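Local coordinates for protein 2-Keto-3-deoxy-(6-phospho-)gluconate aldolase (Thermoproteus tenax, PDB 2R94) that is a TIM-barrel aldolase of the dihydrodipicolinate synthetase family, modelled here with pyruvic acid bound in the barrel, at residues A91-S96 against P124-N129; M1-P6 against D191-S196. All blocks are in the same frame, centred on the assembly; numbering follows the deposited sequence.

Contact 1 (A91-S96 against P124-N129); sequences AEAVAS and PVFLYN. With PYR (pyruvic acid), chain E.
The shortest of the four backbone bonds between these two strands runs from F126 N to V94 O, at 2.8 Å and nearly straight (168° at the hydrogen). Three more backbone bonds join the strands: V94 N to P124 O, S96 N to F126 O, and Y128 N to S96 O. F126 is therefore bonded through both its N-H and its carbonyl. The E92 carboxylate forms salt bridges with R66 and R173. CA-H groups of V125 and A95 add weaker contacts to V94 O and F126 O.

On the barrel interior, A93 CB lies 3.6 Å from F126 CE1, and A95 CB is 3.8 Å from F126 CB. F126 also packs on I68 of strand 67-70. On the outer face, V94 CG2 meets V125 CG2 at 3.8 Å. S96, V125 and L127 pack there against helix 107-120. At the start, P124 CD sits 3.2 Å from E92 O.

Y128 CB points toward 91-96, but with CG anti to the backbone N (chi1 168°) the ring leads away from that segment, to the ligand. Its OH comes within 3.1 Å of pyruvic acid OXT and is hydrogen-bonded to T41. F37 meets the ring edge-to-face. Strand 93-96, helix 107-120 and strand 125-129 form a beta-alpha-beta unit of the TIM barrel, with Y128 beside the ligand.

Contact 2 (M1-P6 against D191-S196); sequences MEIVAP and DGVVAS. With PYR (pyruvic acid), chain E.
M1 meets the second segment through its CA, 3.3 Å from D191 O. The same oxygen accepts the hydrogen bond of E2 N at 2.9 Å. E2 O takes V193 N at 2.8 Å and also lies against G192 CA at 3.0 Å. This is close backbone packing at a residue with no side chain. The E2 carboxylate forms a salt bridge with R66 and a hydrogen bond with the Y175 hydroxyl. I3 makes a looser contact, CG1 to V193 CG2. V4 N donates to V193 O, and V4 O accepts A195 N in a longer bond of 3.2 Å. V4 CB touches V194 CG2 at 3.6 Å, the side chains meeting aslant. V194 has CG1 anti to the backbone N (chi1 -172°), which sets CG2 against V4 and CG1 toward P6 CD. P6 has no N-H to donate; its CD rests 3.0 Å from A195 O. The CG tip of P6 meets S196 CA, and P6 CB is 3.3 Å from pyruvic acid C.

The pair joins the first and last strands of the barrel. Strand 35-38 flanks it beyond strand 2-6, and strand 173-176 beyond strand 192-194. I3 packs on helix 202-214, V193 on helix 182-187, and A195 touches both.

Contacts 1 and 2 are two seams of one closed parallel barrel. Contact 1 joins the fourth and fifth strands. Contact 2 closes the barrel between the eighth and the first. Two strands separate the seams either way round, so they lie across the barrel from each other. Their centres are 13 Å apart and their nearest atoms about 5 Å apart, without touching. R66 links them at one end, through salt bridges to E92 and E2. Pyruvic acid links them at the other, lying between Y128 and P6. T42 is hydrogen-bonded to the ligand and packs against P6 and S196, while its neighbour T41 bonds Y128.

Contact 1 (A91-S96 against P124-N129)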
loop_
_atom_site.group_PDB
_atom_site.type_symbol
_atom_site.label_atom_id
_atom_site.label_comp_id
_atom_site.label_asym_id
_atom_site.label_seq_id
_atom_site.Cartn_x
_atom_site.Cartn_y
_atom_site.Cartn_z
ATOM N N ALA A 91 21.231 -13.453 28.450
ATOM C CA ALA A 91 20.044 -12.802 27.888
ATOM C C ALA A 91 18.845 -13.691 28.232
ATOM O O ALA A 91 18.964 -14.881 28.192
ATOM C CB ALA A 91 20.176 -12.707 26.381
ATOM N N GLU A 92 17.681 -13.129 28.532
ATOM C CA GLU A 92 16.593 -13.984 28.885
ATOM C C GLU A 92 15.856 -14.484 27.675
ATOM O O GLU A 92 15.058 -15.417 27.783
ATOM C CB GLU A 92 15.665 -13.300 29.874
ATOM C CG GLU A 92 14.789 -12.201 29.320
ATOM C CD GLU A 92 13.845 -11.595 30.428
ATOM O OE1 GLU A 92 14.178 -11.633 31.672
ATOM O OE2 GLU A 92 12.772 -11.084 30.026
ATOM N N ALA A 93 16.104 -13.846 26.529
ATOM C CA ALA A 93 15.546 -14.278 25.237
ATOM C C ALA A 93 16.315 -13.647 24.110
ATOM O O ALA A 93 17.033 -12.678 24.334
ATOM C CB ALA A 93 14.084 -13.889 25.127
ATOM N N VAL A 94 16.157 -14.193 22.902
ATOM C CA VAL A 94 16.638 -13.567 21.674
ATOM C C VAL A 94 15.412 -13.262 20.810
ATOM O O VAL A 94 14.359 -13.910 20.954
ATOM C CB VAL A 94 17.650 -14.491 20.878
ATOM C CG1 VAL A 94 18.910 -14.643 21.673
ATOM C CG2 VAL A 94 17.059 -15.854 20.624
ATOM N N ALA A 95 15.516 -12.271 19.928
ATOM C CA ALA A 95 14.390 -11.929 19.086
ATOM C C ALA A 95 14.962 -11.814 17.737
ATOM O O ALA A 95 16.144 -11.516 17.608
ATOM C CB ALA A 95 13.853 -10.577 19.468
ATOM N N SER A 96 14.129 -11.905 16.723
ATOM C CA SER A 96 14.627 -11.641 15.380
ATOM C C SER A 96 13.519 -11.082 14.496
ATOM O O SER A 96 12.422 -11.618 14.489
ATOM C CB SER A 96 15.149 -12.939 14.715
ATOM O OG SER A 96 15.727 -12.613 13.434
ATOM N N PRO A 124 13.974 -18.629 25.183
ATOM C CA PRO A 124 12.889 -18.334 24.203
ATOM C C PRO A 124 13.352 -17.481 23.012
ATOM O O PRO A 124 14.103 -16.534 23.182
ATOM C CB PRO A 124 11.928 -17.460 25.013
ATOM C CG PRO A 124 12.219 -17.762 26.426
ATOM C CD PRO A 124 13.703 -18.046 26.496
ATOM N N VAL A 125 12.854 -17.810 21.839
ATOM C CA VAL A 125 12.988 -16.990 20.659
ATOM C C VAL A 125 11.699 -16.183 20.427
ATOM O O VAL A 125 10.623 -16.775 20.405
ATOM C CB VAL A 125 13.227 -17.919 19.440
ATOM C CG1 VAL A 125 13.104 -17.184 18.145
ATOM C CG2 VAL A 125 14.602 -18.524 19.600
ATOM N N PHE A 126 11.824 -14.856 20.296
ATOM C CA PHE A 126 10.701 -13.969 19.989
ATOM C C PHE A 126 10.701 -13.643 18.521
ATOM O O PHE A 126 11.765 -13.435 17.934
ATOM C CB PHE A 126 10.897 -12.623 20.649
ATOM C CG PHE A 126 10.576 -12.583 22.099
ATOM C CD1 PHE A 126 10.953 -13.594 22.939
ATOM C CD2 PHE A 126 9.903 -11.492 22.630
ATOM C CE1 PHE A 126 10.653 -13.528 24.287
ATOM C CE2 PHE A 126 9.613 -11.407 23.982
ATOM C CZ PHE A 126 9.998 -12.414 24.817
ATOM N N LEU A 127 9.508 -13.565 17.936
ATOM C CA LEU A 127 9.357 -13.054 16.612
ATOM C C LEU A 127 9.330 -11.554 16.792
ATOM O O LEU A 127 8.654 -11.084 17.681
ATOM C CB LEU A 127 8.040 -13.540 16.016
ATOM C CG LEU A 127 7.563 -12.677 14.869
ATOM C CD1 LEU A 127 8.532 -12.665 13.684
ATOM C CD2 LEU A 127 6.131 -13.061 14.444
ATOM N N TYR A 128 10.125 -10.802 16.011
ATOM C CA TYR A 128 10.059 -9.328 16.070
ATOM C C TYR A 128 9.442 -8.932 14.759
ATOM O O TYR A 128 10.098 -8.918 13.742
ATOM C CB TYR A 128 11.444 -8.694 16.281
ATOM C CG TYR A 128 11.555 -7.181 16.075
ATOM C CD1 TYR A 128 10.407 -6.344 15.979
ATOM C CD2 TYR A 128 12.828 -6.570 16.029
ATOM C CE1 TYR A 128 10.537 -4.939 15.801
ATOM C CE2 TYR A 128 12.992 -5.220 15.869
ATOM C CZ TYR A 128 11.852 -4.387 15.743
ATOM O OH TYR A 128 12.064 -3.031 15.554
ATOM N N ASN A 129 8.134 -8.722 14.773
ATOM C CA ASN A 129 7.401 -8.474 13.557
ATOM C C ASN A 129 7.327 -6.961 13.325
ATOM O O ASN A 129 6.980 -6.200 14.225
ATOM C CB ASN A 129 6.029 -9.135 13.620
ATOM C CG ASN A 129 5.292 -9.048 12.335
ATOM O OD1 ASN A 129 4.210 -8.448 12.282
ATOM N ND2 ASN A 129 5.810 -9.665 11.296
HETATM C C PYR E . 12.707 -1.370 18.207
HETATM O O PYR E . 13.081 -0.188 18.041
HETATM O OXT PYR E . 13.532 -2.324 18.155
HETATM C CA PYR E . 11.395 -1.585 18.443
HETATM C CB PYR E . 10.425 -0.436 18.513
#

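Contact 2 (M1-P6 against D191-S196)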
loop_
_atom_site.group_PDB
_atom_site.type_symbol
_atom_site.label_atom_id
_atom_site.label_comp_id
_atom_site.label_asym_id
_atom_site.label_seq_id
_atom_site.Cartn_x
_atom_site.Cartn_y
_atom_site.Cartn_z
ATOM N N MET A 1 2.825 -5.997 33.773
ATOM C CA MET A 1 3.050 -5.648 32.331
ATOM C C MET A 1 4.301 -4.845 32.243
ATOM O O MET A 1 4.592 -3.957 33.088
ATOM C CB MET A 1 1.856 -4.885 31.709
ATOM C CG MET A 1 0.641 -5.751 31.581
ATOM S SD MET A 1 -0.772 -4.886 30.903
ATOM C CE MET A 1 -1.039 -3.693 32.263
ATOM N N GLU A 2 5.060 -5.180 31.231
ATOM C CA GLU A 2 6.408 -4.685 31.130
ATOM C C GLU A 2 6.591 -3.521 30.237
ATOM O O GLU A 2 5.905 -3.376 29.215
ATOM C CB GLU A 2 7.319 -5.798 30.641
ATOM C CG GLU A 2 7.584 -6.742 31.787
ATOM C CD GLU A 2 7.919 -8.106 31.340
ATOM O OE1 GLU A 2 7.770 -8.411 30.142
ATOM O OE2 GLU A 2 8.379 -8.870 32.200
ATOM N N ILE A 3 7.567 -2.719 30.608
ATOM C CA ILE A 3 8.087 -1.662 29.773
ATOM C C ILE A 3 9.469 -2.126 29.301
ATOM O O ILE A 3 10.405 -2.229 30.106
ATOM C CB ILE A 3 8.193 -0.338 30.595
ATOM C CG1 ILE A 3 6.792 0.137 30.977
ATOM C CG2 ILE A 3 8.977 0.769 29.795
ATOM C CD1 ILE A 3 6.789 1.380 31.943
ATOM N N VAL A 4 9.585 -2.407 28.003
ATOM C CA VAL A 4 10.811 -2.856 27.390
ATOM C C VAL A 4 11.386 -1.694 26.560
ATOM O O VAL A 4 10.661 -1.088 25.785
ATOM C CB VAL A 4 10.481 -4.030 26.428
ATOM C CG1 VAL A 4 11.763 -4.575 25.815
ATOM C CG2 VAL A 4 9.718 -5.128 27.173
ATOM N N ALA A 5 12.649 -1.345 26.754
ATOM C CA ALA A 5 13.276 -0.289 25.989
ATOM C C ALA A 5 14.043 -0.900 24.853
ATOM O O ALA A 5 14.953 -1.652 25.096
ATOM C CB ALA A 5 14.199 0.514 26.819
ATOM N N PRO A 6 13.707 -0.536 23.601
ATOM C CA PRO A 6 14.560 -0.947 22.497
ATOM C C PRO A 6 15.625 0.119 22.509
ATOM O O PRO A 6 15.419 1.201 21.972
ATOM C CB PRO A 6 13.660 -0.786 21.299
ATOM C CG PRO A 6 12.776 0.414 21.688
ATOM C CD PRO A 6 12.577 0.312 23.158
ATOM N N ASP A 191 1.266 -8.264 27.217
ATOM C CA ASP A 191 2.335 -8.477 28.207
ATOM C C ASP A 191 3.196 -7.269 28.442
ATOM O O ASP A 191 3.778 -7.129 29.499
ATOM C CB ASP A 191 3.124 -9.717 27.830
ATOM C CG ASP A 191 2.249 -10.910 27.856
ATOM O OD1 ASP A 191 1.883 -11.281 28.986
ATOM O OD2 ASP A 191 1.805 -11.394 26.802
ATOM N N GLY A 192 3.242 -6.336 27.505
ATOM C CA GLY A 192 4.032 -5.165 27.774
ATOM C C GLY A 192 4.133 -4.312 26.538
ATOM O O GLY A 192 3.470 -4.564 25.536
ATOM N N VAL A 193 4.982 -3.308 26.588
ATOM C CA VAL A 193 5.246 -2.553 25.402
ATOM C C VAL A 193 6.737 -2.515 25.187
ATOM O O VAL A 193 7.484 -2.474 26.148
ATOM C CB VAL A 193 4.704 -1.095 25.544
ATOM C CG1 VAL A 193 3.155 -1.126 25.696
ATOM C CG2 VAL A 193 5.329 -0.397 26.786
ATOM N N VAL A 194 7.162 -2.533 23.925
ATOM C CA VAL A 194 8.536 -2.175 23.568
ATOM C C VAL A 194 8.482 -0.816 22.852
ATOM O O VAL A 194 8.152 -0.742 21.691
ATOM C CB VAL A 194 9.180 -3.240 22.625
ATOM C CG1 VAL A 194 10.666 -2.957 22.433
ATOM C CG2 VAL A 194 8.977 -4.681 23.178
ATOM N N ALA A 195 8.799 0.265 23.532
ATOM C CA ALA A 195 8.523 1.549 22.971
ATOM C C ALA A 195 9.792 2.328 22.934
ATOM O O ALA A 195 10.514 2.408 23.941
ATOM C CB ALA A 195 7.520 2.278 23.883
ATOM N N SER A 196 10.042 3.013 21.832
ATOM C CA SER A 196 11.293 3.702 21.724
ATOM C C SER A 196 11.439 4.837 22.718
ATOM O O SER A 196 12.569 5.204 23.074
ATOM C CB SER A 196 11.501 4.186 20.320
ATOM O OG SER A 196 10.533 5.140 19.950
HETATM C C PYR E . 12.707 -1.370 18.207
HETATM O O PYR E . 13.081 -0.188 18.041
HETATM O OXT PYR E . 13.532 -2.324 18.155
HETATM C CA PYR E . 11.395 -1.585 18.443
HETATM C CB PYR E . 10.425 -0.436 18.513
#